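Local coordinates for protein histidine acid phosphatase (Bifidobacterium longum subsp. infantis, PDB 6RXD) that dephosphorylates myo-inositol hexakisphosphate (phytate) as a histidine acid phytase of the multiple inositol polyphosphate phosphatase type, at residues S11-Y16 / L311-A316; G46-S51 / S138-A143; D243-I248 / E252-L257; A348-D353 / Y427-N432. All coordinates share one frame; numbering follows the deposited sequence.

Interaction 1 (S11-Y16 / L311-A316); sequences SSKQPY and LYIIAA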
loop_
_atom_site.group_PDB
_atom_site.type_symbol
_atom_site.label_atom_id
_atom_site.label_comp_id
_atom_site.label_asym_id
_atom_site.label_seq_id
_atom_site.Cartn_x
_atom_site.Cartn_y
_atom_site.Cartn_z
ATOM N N SER A 11 7.826 -1.543 7.868
ATOM C CA SER A 11 6.852 -0.468 7.692
ATOM C C SER A 11 5.932 -0.818 6.518
ATOM O O SER A 11 5.660 -1.985 6.283
ATOM C CB SER A 11 7.570 0.880 7.495
ATOM O OG SER A 11 6.663 1.966 7.272
ATOM N N SER A 12 5.458 0.170 5.771
ATOM C CA SER A 12 4.529 -0.123 4.671
ATOM C C SER A 12 5.202 -0.776 3.445
ATOM O O SER A 12 4.567 -0.963 2.413
ATOM C CB SER A 12 3.764 1.134 4.257
ATOM O OG SER A 12 4.658 2.074 3.703
ATOM N N LYS A 13 6.479 -1.130 3.569
ATOM C CA LYS A 13 7.143 -1.953 2.553
ATOM C C LYS A 13 7.038 -3.431 2.901
ATOM O O LYS A 13 7.585 -4.268 2.203
ATOM C CB LYS A 13 8.627 -1.574 2.413
ATOM C CG LYS A 13 8.943 -0.553 1.337
ATOM C CD LYS A 13 8.168 0.728 1.484
ATOM C CE LYS A 13 8.689 1.767 0.484
ATOM N NZ LYS A 13 7.707 2.842 0.223
ATOM N N GLN A 14 6.331 -3.760 3.976
ATOM C CA GLN A 14 6.127 -5.157 4.341
ATOM C C GLN A 14 5.617 -5.980 3.148
ATOM O O GLN A 14 4.580 -5.658 2.552
ATOM C CB GLN A 14 5.097 -5.228 5.475
ATOM C CG GLN A 14 4.589 -6.630 5.777
ATOM C CD GLN A 14 5.672 -7.537 6.284
ATOM O OE1 GLN A 14 6.400 -7.187 7.225
ATOM N NE2 GLN A 14 5.791 -8.721 5.680
ATOM N N PRO A 15 6.343 -7.047 2.778
ATOM C CA PRO A 15 5.774 -7.861 1.698
ATOM C C PRO A 15 4.459 -8.538 2.109
ATOM O O PRO A 15 4.285 -8.955 3.264
ATOM C CB PRO A 15 6.861 -8.913 1.455
ATOM C CG PRO A 15 8.147 -8.200 1.857
ATOM C CD PRO A 15 7.737 -7.418 3.080
ATOM N N TYR A 16 3.527 -8.632 1.166
ATOM C CA TYR A 16 2.247 -9.274 1.441
ATOM C C TYR A 16 2.440 -10.667 2.002
ATOM O O TYR A 16 3.272 -11.437 1.506
ATOM C CB TYR A 16 1.441 -9.382 0.152
ATOM C CG TYR A 16 0.006 -9.781 0.375
ATOM C CD1 TYR A 16 -0.870 -8.922 1.012
ATOM C CD2 TYR A 16 -0.474 -11.006 -0.070
ATOM C CE1 TYR A 16 -2.206 -9.271 1.211
ATOM C CE2 TYR A 16 -1.799 -11.366 0.114
ATOM C CZ TYR A 16 -2.659 -10.496 0.753
ATOM O OH TYR A 16 -3.978 -10.864 0.935
ATOM N N LEU A 311 16.887 1.272 1.885
ATOM C CA LEU A 311 17.393 0.192 1.034
ATOM C C LEU A 311 17.063 -1.162 1.642
ATOM O O LEU A 311 16.713 -2.097 0.925
ATOM C CB LEU A 311 18.903 0.334 0.787
ATOM C CG LEU A 311 19.332 1.568 -0.016
ATOM C CD1 LEU A 311 20.831 1.479 -0.288
ATOM C CD2 LEU A 311 18.561 1.683 -1.327
ATOM N N TYR A 312 17.157 -1.261 2.963
ATOM C CA TYR A 312 16.800 -2.487 3.680
ATOM C C TYR A 312 15.351 -2.893 3.429
ATOM O O TYR A 312 15.053 -4.078 3.168
ATOM C CB TYR A 312 17.068 -2.278 5.174
ATOM C CG TYR A 312 16.396 -3.239 6.127
ATOM C CD1 TYR A 312 16.804 -4.565 6.221
ATOM C CD2 TYR A 312 15.391 -2.796 6.969
ATOM C CE1 TYR A 312 16.198 -5.432 7.114
ATOM C CE2 TYR A 312 14.780 -3.652 7.869
ATOM C CZ TYR A 312 15.191 -4.972 7.935
ATOM O OH TYR A 312 14.592 -5.839 8.827
ATOM N N ILE A 313 14.438 -1.933 3.493
ATOM C CA ILE A 313 13.047 -2.303 3.315
ATOM C C ILE A 313 12.697 -2.583 1.855
ATOM O O ILE A 313 11.894 -3.473 1.566
ATOM C CB ILE A 313 12.086 -1.299 3.973
ATOM C CG1 ILE A 313 12.128 0.047 3.249
ATOM C CG2 ILE A 313 12.424 -1.152 5.456
ATOM C CD1 ILE A 313 11.244 1.127 3.914
ATOM N N ILE A 314 13.303 -1.846 0.925
ATOM C CA ILE A 314 13.055 -2.124 -0.492
ATOM C C ILE A 314 13.698 -3.458 -0.898
ATOM O O ILE A 314 13.182 -4.167 -1.753
ATOM C CB ILE A 314 13.512 -0.960 -1.393
ATOM C CG1 ILE A 314 12.615 0.260 -1.176
ATOM C CG2 ILE A 314 13.423 -1.321 -2.868
ATOM C CD1 ILE A 314 11.181 0.082 -1.691
ATOM N N ALA A 315 14.823 -3.795 -0.274
ATOM C CA ALA A 315 15.492 -5.073 -0.534
ATOM C C ALA A 315 14.551 -6.235 -0.263
ATOM O O ALA A 315 14.564 -7.227 -0.992
ATOM C CB ALA A 315 16.734 -5.210 0.311
ATOM N N ALA A 316 13.733 -6.122 0.781
ATOM C CA ALA A 316 12.761 -7.179 1.080
ATOM C C ALA A 316 11.754 -7.327 -0.055
ATOM O O ALA A 316 11.305 -8.434 -0.365
ATOM C CB ALA A 316 12.043 -6.894 2.390
#

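Interaction 2 (G46-S51 / S138-A143); sequences GSRGLS and SGEARA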
loop_
_atom_site.group_PDB
_atom_site.type_symbol
_atom_site.label_atom_id
_atom_site.label_comp_id
_atom_site.label_asym_id
_atom_site.label_seq_id
_atom_site.Cartn_x
_atom_site.Cartn_y
_atom_site.Cartn_z
ATOM N N GLY A 46 1.445 -4.121 -6.022
ATOM C CA GLY A 46 2.413 -4.994 -5.391
ATOM C C GLY A 46 3.753 -4.307 -5.188
ATOM O O GLY A 46 3.952 -3.146 -5.570
ATOM N N SER A 47 4.671 -5.042 -4.571
ATOM C CA SER A 47 6.052 -4.612 -4.382
ATOM C C SER A 47 6.686 -4.029 -5.642
ATOM O O SER A 47 6.533 -4.573 -6.736
ATOM C CB SER A 47 6.889 -5.802 -3.931
ATOM O OG SER A 47 6.570 -6.183 -2.606
ATOM N N ARG A 48 7.396 -2.916 -5.453
ATOM C CA ARG A 48 8.086 -2.188 -6.516
ATOM C C ARG A 48 9.544 -2.038 -6.142
ATOM O O ARG A 48 9.908 -2.212 -4.983
ATOM C CB ARG A 48 7.506 -0.777 -6.653
ATOM C CG ARG A 48 6.056 -0.687 -7.058
ATOM C CD ARG A 48 5.591 0.768 -6.984
ATOM N NE ARG A 48 6.384 1.653 -7.839
ATOM C CZ ARG A 48 5.891 2.701 -8.496
ATOM N NH1 ARG A 48 6.688 3.447 -9.257
ATOM N NH2 ARG A 48 4.600 3.000 -8.404
ATOM N N GLY A 49 10.382 -1.692 -7.114
ATOM C CA GLY A 49 11.772 -1.394 -6.809
ATOM C C GLY A 49 11.943 0.023 -6.298
ATOM O O GLY A 49 10.963 0.696 -5.967
ATOM N N LEU A 50 13.190 0.483 -6.213
ATOM C CA LEU A 50 13.455 1.872 -5.851
ATOM C C LEU A 50 12.802 2.784 -6.879
ATOM O O LEU A 50 12.746 2.450 -8.063
ATOM C CB LEU A 50 14.962 2.123 -5.817
ATOM C CG LEU A 50 15.703 1.384 -4.706
ATOM C CD1 LEU A 50 17.224 1.523 -4.883
ATOM C CD2 LEU A 50 15.262 1.892 -3.326
ATOM N N SER A 51 12.301 3.937 -6.436
ATOM C CA SER A 51 11.585 4.842 -7.333
ATOM C C SER A 51 12.538 5.522 -8.312
ATOM O O SER A 51 12.160 5.851 -9.438
ATOM C CB SER A 51 10.820 5.898 -6.536
ATOM O OG SER A 51 11.703 6.678 -5.757
ATOM N N SER A 138 -6.494 3.025 -10.896
ATOM C CA SER A 138 -6.392 4.469 -10.798
ATOM C C SER A 138 -5.944 5.056 -12.130
ATOM O O SER A 138 -6.141 6.245 -12.389
ATOM C CB SER A 138 -5.362 4.828 -9.735
ATOM O OG SER A 138 -4.097 4.313 -10.102
ATOM N N GLY A 139 -5.314 4.229 -12.963
ATOM C CA GLY A 139 -4.747 4.710 -14.216
ATOM C C GLY A 139 -3.239 4.808 -14.107
ATOM O O GLY A 139 -2.539 5.089 -15.089
ATOM N N GLU A 140 -2.728 4.589 -12.902
ATOM C CA GLU A 140 -1.283 4.609 -12.695
ATOM C C GLU A 140 -0.724 3.254 -13.135
ATOM O O GLU A 140 -1.310 2.217 -12.843
ATOM C CB GLU A 140 -0.970 4.903 -11.223
ATOM C CG GLU A 140 0.494 5.214 -10.921
ATOM C CD GLU A 140 1.313 3.967 -10.719
ATOM O OE1 GLU A 140 0.756 2.972 -10.214
ATOM O OE2 GLU A 140 2.514 3.980 -11.057
ATOM N N ALA A 141 0.405 3.265 -13.836
ATOM C CA ALA A 141 0.894 2.060 -14.500
ATOM C C ALA A 141 1.178 0.875 -13.579
ATOM O O ALA A 141 0.861 -0.260 -13.925
ATOM C CB ALA A 141 2.113 2.382 -15.366
ATOM N N ARG A 142 1.784 1.119 -12.418
ATOM C CA ARG A 142 2.079 0.016 -11.501
ATOM C C ARG A 142 0.812 -0.586 -10.890
ATOM O O ARG A 142 0.762 -1.786 -10.620
ATOM C CB ARG A 142 3.055 0.450 -10.406
ATOM C CG ARG A 142 4.530 0.183 -10.732
ATOM C CD ARG A 142 5.087 1.103 -11.806
ATOM N NE ARG A 142 4.911 0.574 -13.157
ATOM C CZ ARG A 142 5.237 1.236 -14.263
ATOM N NH1 ARG A 142 5.043 0.688 -15.455
ATOM N NH2 ARG A 142 5.756 2.453 -14.176
ATOM N N ALA A 143 -0.211 0.237 -10.683
ATOM C CA ALA A 143 -1.487 -0.287 -10.190
ATOM C C ALA A 143 -2.151 -1.145 -11.270
ATOM O O ALA A 143 -2.681 -2.221 -10.994
ATOM C CB ALA A 143 -2.418 0.848 -9.738
#

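Interaction 3 (D243-I248 / E252-L257); sequences DLLSQI and EFLAKL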
loop_
_atom_site.group_PDB
_atom_site.type_symbol
_atom_site.label_atom_id
_atom_site.label_comp_id
_atom_site.label_asym_id
_atom_site.label_seq_id
_atom_site.Cartn_x
_atom_site.Cartn_y
_atom_site.Cartn_z
ATOM N N ASP A 243 24.133 4.776 15.756
ATOM C CA ASP A 243 24.334 3.365 16.074
ATOM C C ASP A 243 24.443 2.526 14.800
ATOM O O ASP A 243 25.372 1.721 14.621
ATOM C CB ASP A 243 23.159 2.883 16.928
ATOM C CG ASP A 243 23.431 1.564 17.618
ATOM O OD1 ASP A 243 24.226 1.546 18.576
ATOM O OD2 ASP A 243 22.824 0.551 17.217
ATOM N N LEU A 244 23.480 2.724 13.913
ATOM C CA LEU A 244 23.413 1.955 12.685
ATOM C C LEU A 244 24.665 2.156 11.855
ATOM O O LEU A 244 25.283 1.199 11.392
ATOM C CB LEU A 244 22.200 2.392 11.870
ATOM C CG LEU A 244 21.981 1.583 10.603
ATOM C CD1 LEU A 244 21.474 0.185 10.982
ATOM C CD2 LEU A 244 21.021 2.294 9.660
ATOM N N LEU A 245 25.041 3.413 11.666
ATOM C CA LEU A 245 26.146 3.736 10.767
ATOM C C LEU A 245 27.494 3.331 11.338
ATOM O O LEU A 245 28.443 3.110 10.588
ATOM C CB LEU A 245 26.156 5.231 10.427
ATOM C CG LEU A 245 24.930 5.735 9.664
ATOM C CD1 LEU A 245 24.947 7.253 9.594
ATOM C CD2 LEU A 245 24.886 5.153 8.262
ATOM N N SER A 246 27.590 3.212 12.659
ATOM C CA SER A 246 28.879 2.905 13.281
ATOM C C SER A 246 29.324 1.463 13.037
ATOM O O SER A 246 30.465 1.119 13.315
ATOM C CB SER A 246 28.868 3.220 14.779
ATOM O OG SER A 246 27.979 2.364 15.462
ATOM N N GLN A 247 28.424 0.632 12.501
ATOM C CA GLN A 247 28.764 -0.730 12.086
ATOM C C GLN A 247 29.654 -0.706 10.868
ATOM O O GLN A 247 30.351 -1.677 10.570
ATOM C CB GLN A 247 27.509 -1.479 11.642
ATOM C CG GLN A 247 26.476 -1.702 12.687
ATOM C CD GLN A 247 25.305 -2.466 12.123
ATOM O OE1 GLN A 247 25.286 -3.698 12.146
ATOM N NE2 GLN A 247 24.335 -1.742 11.583
ATOM N N ILE A 248 29.581 0.393 10.128
ATOM C CA ILE A 248 30.211 0.479 8.821
ATOM C C ILE A 248 31.324 1.517 8.812
ATOM O O ILE A 248 32.416 1.274 8.293
ATOM C CB ILE A 248 29.154 0.860 7.761
ATOM C CG1 ILE A 248 28.084 -0.231 7.673
ATOM C CG2 ILE A 248 29.800 1.094 6.400
ATOM C CD1 ILE A 248 26.699 0.307 7.273
ATOM N N GLU A 252 35.540 8.795 13.550
ATOM C CA GLU A 252 36.146 9.978 12.959
ATOM C C GLU A 252 35.427 10.408 11.675
ATOM O O GLU A 252 35.176 11.589 11.454
ATOM C CB GLU A 252 37.629 9.698 12.695
ATOM C CG GLU A 252 38.386 10.797 11.995
ATOM C CD GLU A 252 39.825 10.398 11.726
ATOM O OE1 GLU A 252 40.041 9.384 11.025
ATOM O OE2 GLU A 252 40.738 11.086 12.231
ATOM N N PHE A 253 35.074 9.445 10.834
ATOM C CA PHE A 253 34.351 9.763 9.608
ATOM C C PHE A 253 32.965 10.328 9.929
ATOM O O PHE A 253 32.550 11.353 9.383
ATOM C CB PHE A 253 34.237 8.502 8.752
ATOM C CG PHE A 253 33.662 8.737 7.381
ATOM C CD1 PHE A 253 32.317 8.522 7.135
ATOM C CD2 PHE A 253 34.475 9.152 6.334
ATOM C CE1 PHE A 253 31.782 8.725 5.859
ATOM C CE2 PHE A 253 33.954 9.360 5.068
ATOM C CZ PHE A 253 32.604 9.139 4.831
ATOM N N LEU A 254 32.256 9.672 10.836
ATOM C CA LEU A 254 30.896 10.086 11.164
ATOM C C LEU A 254 30.888 11.412 11.907
ATOM O O LEU A 254 29.934 12.165 11.811
ATOM C CB LEU A 254 30.209 9.011 12.000
ATOM C CG LEU A 254 29.952 7.711 11.241
ATOM C CD1 LEU A 254 29.452 6.619 12.182
ATOM C CD2 LEU A 254 28.971 7.939 10.093
ATOM N N ALA A 255 31.950 11.695 12.653
ATOM C CA ALA A 255 32.035 12.975 13.348
ATOM C C ALA A 255 32.156 14.130 12.357
ATOM O O ALA A 255 31.605 15.205 12.583
ATOM C CB ALA A 255 33.189 12.982 14.339
ATOM N N LYS A 256 32.885 13.915 11.264
ATOM C CA LYS A 256 32.962 14.925 10.212
ATOM C C LYS A 256 31.625 15.140 9.515
ATOM O O LYS A 256 31.315 16.247 9.082
ATOM C CB LYS A 256 34.046 14.586 9.188
ATOM C CG LYS A 256 35.461 14.632 9.755
ATOM C CD LYS A 256 36.499 14.523 8.652
ATOM C CE LYS A 256 37.877 14.208 9.222
ATOM N NZ LYS A 256 38.927 14.180 8.163
ATOM N N LEU A 257 30.838 14.075 9.390
ATOM C CA LEU A 257 29.506 14.201 8.819
ATOM C C LEU A 257 28.619 15.031 9.750
ATOM O O LEU A 257 27.955 15.963 9.308
ATOM C CB LEU A 257 28.884 12.824 8.572
ATOM C CG LEU A 257 27.436 12.844 8.067
ATOM C CD1 LEU A 257 27.317 13.668 6.801
ATOM C CD2 LEU A 257 26.923 11.432 7.836
#

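Interaction 4 (A348-D353 / Y427-N432); sequences ALDAED and YTYGNN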
loop_
_atom_site.group_PDB
_atom_site.type_symbol
_atom_site.label_atom_id
_atom_site.label_comp_id
_atom_site.label_asym_id
_atom_site.label_seq_id
_atom_site.Cartn_x
_atom_site.Cartn_y
_atom_site.Cartn_z
ATOM N N ALA A 348 9.504 6.362 12.529
ATOM C CA ALA A 348 9.663 7.643 11.847
ATOM C C ALA A 348 8.886 7.657 10.516
ATOM O O ALA A 348 8.209 8.639 10.203
ATOM C CB ALA A 348 11.142 7.944 11.621
ATOM N N LEU A 349 8.964 6.576 9.744
ATOM C CA LEU A 349 8.216 6.517 8.482
ATOM C C LEU A 349 6.708 6.392 8.707
ATOM O O LEU A 349 5.904 7.072 8.044
ATOM C CB LEU A 349 8.700 5.371 7.596
ATOM C CG LEU A 349 10.110 5.535 7.028
ATOM C CD1 LEU A 349 10.363 4.488 5.939
ATOM C CD2 LEU A 349 10.284 6.938 6.478
ATOM N N ASP A 350 6.325 5.516 9.632
ATOM C CA ASP A 350 4.915 5.282 9.896
ATOM C C ASP A 350 4.261 6.555 10.395
ATOM O O ASP A 350 3.126 6.830 10.057
ATOM C CB ASP A 350 4.727 4.194 10.951
ATOM C CG ASP A 350 4.782 2.786 10.378
ATOM O OD1 ASP A 350 4.799 2.626 9.136
ATOM O OD2 ASP A 350 4.778 1.831 11.188
ATOM N N ALA A 351 4.971 7.322 11.220
ATOM C CA ALA A 351 4.389 8.549 11.761
ATOM C C ALA A 351 3.950 9.536 10.680
ATOM O O ALA A 351 2.899 10.182 10.788
ATOM C CB ALA A 351 5.362 9.218 12.717
ATOM N N GLU A 352 4.753 9.675 9.640
ATOM C CA GLU A 352 4.417 10.598 8.565
ATOM C C GLU A 352 3.155 10.139 7.844
ATOM O O GLU A 352 2.266 10.939 7.555
ATOM C CB GLU A 352 5.571 10.697 7.568
ATOM C CG GLU A 352 5.494 11.902 6.667
ATOM C CD GLU A 352 6.750 12.742 6.738
ATOM O OE1 GLU A 352 6.771 13.727 7.509
ATOM O OE2 GLU A 352 7.721 12.411 6.028
ATOM N N ASP A 353 3.083 8.846 7.556
ATOM C CA ASP A 353 1.896 8.305 6.887
ATOM C C ASP A 353 0.673 8.411 7.792
ATOM O O ASP A 353 -0.412 8.780 7.347
ATOM C CB ASP A 353 2.120 6.848 6.492
ATOM C CG ASP A 353 3.072 6.696 5.323
ATOM O OD1 ASP A 353 3.173 7.624 4.488
ATOM O OD2 ASP A 353 3.716 5.632 5.245
ATOM N N TYR A 427 1.842 10.585 18.195
ATOM C CA TYR A 427 1.760 9.179 17.814
ATOM C C TYR A 427 3.066 8.444 18.091
ATOM O O TYR A 427 4.132 8.858 17.627
ATOM C CB TYR A 427 1.449 9.107 16.315
ATOM C CG TYR A 427 1.756 7.769 15.673
ATOM C CD1 TYR A 427 0.847 6.721 15.738
ATOM C CD2 TYR A 427 2.934 7.575 14.972
ATOM C CE1 TYR A 427 1.123 5.485 15.145
ATOM C CE2 TYR A 427 3.227 6.352 14.385
ATOM C CZ TYR A 427 2.318 5.311 14.472
ATOM O OH TYR A 427 2.627 4.103 13.865
ATOM N N THR A 428 2.983 7.352 18.852
ATOM C CA THR A 428 4.136 6.503 19.092
ATOM C C THR A 428 3.690 5.062 19.037
ATOM O O THR A 428 2.499 4.771 19.095
ATOM C CB THR A 428 4.777 6.739 20.477
ATOM O OG1 THR A 428 3.884 6.290 21.504
ATOM C CG2 THR A 428 5.119 8.207 20.705
ATOM N N TYR A 429 4.655 4.159 18.933
ATOM C CA TYR A 429 4.348 2.745 18.955
ATOM C C TYR A 429 3.782 2.302 20.304
ATOM O O TYR A 429 3.049 1.309 20.377
ATOM C CB TYR A 429 5.594 1.941 18.589
ATOM C CG TYR A 429 5.863 1.846 17.098
ATOM C CD1 TYR A 429 6.961 1.140 16.624
ATOM C CD2 TYR A 429 5.022 2.452 16.163
ATOM C CE1 TYR A 429 7.221 1.033 15.270
ATOM C CE2 TYR A 429 5.274 2.347 14.785
ATOM C CZ TYR A 429 6.379 1.621 14.359
ATOM O OH TYR A 429 6.646 1.481 13.019
ATOM N N GLY A 430 4.103 3.039 21.365
ATOM C CA GLY A 430 3.571 2.734 22.681
ATOM C C GLY A 430 2.139 3.191 22.911
ATOM O O GLY A 430 1.448 2.629 23.768
ATOM N N ASN A 431 1.679 4.197 22.161
ATOM C CA ASN A 431 0.327 4.728 22.386
ATOM C C ASN A 431 -0.664 4.558 21.232
ATOM O O ASN A 431 -1.740 5.148 21.237
ATOM C CB ASN A 431 0.357 6.191 22.856
ATOM C CG ASN A 431 0.728 7.177 21.747
ATOM O OD1 ASN A 431 0.700 6.843 20.564
ATOM N ND2 ASN A 431 1.066 8.402 22.136
ATOM N N ASN A 432 -0.304 3.755 20.242
ATOM C CA ASN A 432 -1.160 3.610 19.074
ATOM C C ASN A 432 -0.927 2.279 18.373
ATOM O O ASN A 432 0.209 1.841 18.205
ATOM C CB ASN A 432 -0.907 4.770 18.105
ATOM C CG ASN A 432 -2.076 5.019 17.172
ATOM O OD1 ASN A 432 -2.427 4.168 16.367
ATOM N ND2 ASN A 432 -2.676 6.212 17.265
#

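Interaction 1 (S11-Y16 / L311-A316)
The pyrrolidine ring of Pro15 meets the helix through one corner: its CG lies 3.9 Å from the carbonyl oxygen of Ala316 (Ala316 O) and 4.1 Å from Ala316 CB. Next to it, the flat amide of Gln14 folds back along its own segment, and Gln14 NE2 gives a hydrogen bond of 2.9 Å to Pro15 O, lying in the carbonyl plane on a lone pair, with the acceptor close to the amide plane. That bond holds the Gln14 amide against its own backbone; the beta-carbon of Gln14 points away from the helix.

The larger share of the contact is aliphatic and belongs to Lys13. A bend at chi2 (56°) lays its methylenes across two successive isoleucines before the chain leads away from the helix. Lys13 CG is 3.8 Å from Ile313 CG1, and Lys13 CE lies 3.7 Å from Ile314 CD1. Ile313 points its beta-carbon at the lysine, whereas Ile314 starts out on the far side and reaches it only through its delta methyl. No hydrogen bond joins the two segments.

The contact sets the N-terminal arm, still ahead of helix 21-24, against the C-terminal part of helix 301-317. Helix 102-118 closes in on Pro15 and Tyr16, with Gln103 NE2 bonded to Ala316 O, while helix 339-357 packs against Ile313 through Leu349.

Interaction 2 (G46-S51 / S138-A143)
Arg48 lies on an extended, irregular backbone, facing Glu140 and Arg142 where the loop after strand 132-137 turns into helix 141-157. The second segment is shaped by an ST turn followed by a helix cap. Ser138 OG accepts from Glu140 N at 3.1 Å, closing the ST turn. Glu140 then occupies the N-cap, its OE1 taking the backbone N of Ala143 at 2.9 Å and its OE2 the N of Arg142 in a weak bond.

The carboxylate of Glu140 also reaches across the contact: Arg48 NH2 forms a long salt bridge of 3.5 Å with Glu140 OE2, the two flat groups only 18° from parallel but meeting obliquely. Arg142 bends at chi2 and chi3 to bring its CG over one face of the Arg48 guanidinium, toward the rim, with Arg142 CG 3.6 Å from Arg48 CZ. Its own guanidinium stands nearly perpendicular, at 88°, and is held by a salt bridge to Glu145.

Arg48 belongs to the RHGxR signature of histidine acid phosphatases, and Ser138 OG is bonded to His399 of the HAE motif. Two arginines converging from the signature loop and from the start of this helix are consistent with the phosphate pocket known from relatives.

Interaction 3 (D243-I248 / E252-L257)
Leu245 and Leu254 carry their CG atoms in the same setting, each anti to its own carbonyl carbon (chi1 -63° and -67°), and this turns both isobutyl groups toward each other between two successive helices. There the side chains pass at a slant. Leu254 CD2 rests 3.9 Å from Leu245 CB and also touches Leu245 CD1. The other methyl of Leu254 settles on the backbone at Ser246, with CD1 3.9 Å from Ser246 N. One leucine thus divides its two methyls between a side chain and the main chain. The contact is buried, and no hydrogen bond crosses it.

Polar bonds shape the segment it leans on. Ile248 N reaches back to Leu245 O at 3.0 Å, and the side-chain amide of Gln247 folds onto the same turn: NE2 donates to Leu244 O at 3.1 Å, in the carbonyl plane on a lone pair, while also serving Tyr333 O.

Helices 235-245 and 251-258 are neighbours in sequence, linked by a short loop. A zinc ion held by His242 and Glu251, each one residue ahead of its segment, joins the same pair of helices. Helix 301-317 lies against both leucines through Glu301, helix 55-69 takes up Phe253 and Leu257, and helix 75-95 receives Ile248.

Interaction 4 (A348-D353 / Y427-N432)
Tyr429 and Asp350 supply the hydrogen bond of this contact: Tyr429 OH donates to Asp350 OD2 at a short 2.6 Å. The phenol arrives from above the carboxylate plane, 46° out of it, while the oxygen itself sits near the plane of the ring, at its edge. Ser11 OG bonds to the other carboxylate oxygen, OD1, so both oxygens of this buried acid are engaged.

Apolar contact comes from Tyr427. With CG anti to the backbone N (chi1 162°), its ring slants against the helix, Tyr427 CE2 being 3.6 Å from Ala351 CA and Tyr427 CD2 3.7 Å from Ala351 CB. Its hydroxyl lies 3.6 Å from Asp350 CB and at the edge of the Tyr429 ring, but its polar partner is the carbonyl oxygen of Trp434. Phe354 stacks on the same ring.

In the fold, this is a long loop between helices 400-410 and 436-439 laid along helix 339-357. That helix also carries Glu352, a zinc ligand in another structure of this protein, whose beta-carbon points away from the loop.

Bonds within the loop close a turn around Tyr429 and Gly430. Asn431 N returns to Thr428 O at 3.2 Å, making a beta turn, and Asn431 OD1 takes Thr428 N at 2.9 Å, the donor standing above the carbonyl plane. Arg435 adds a cation-pi contact to Tyr429.

Interaction 1 lies between interactions 2 and 4 and touches both: its centre is 14 Å from that of interaction 2 and 17 Å from that of interaction 4, which are themselves 25 Å apart. Ile314 and Leu311 pack on Leu50 of interaction 2, while the Ser11-Asp350 bond joins interaction 1 to interaction 4. Interaction 3 stands apart, 24 Å or more between centres. Along the chain, interactions 2 and 3 follow one another inside the loop closed by 11-16 with 311-316, and interaction 4 comes after it. Helices 301-317 and 339-357 are consecutive. The N-terminal arm thus ties these helices together beside the signature loop, whereas interaction 3 belongs to a more distant helical region.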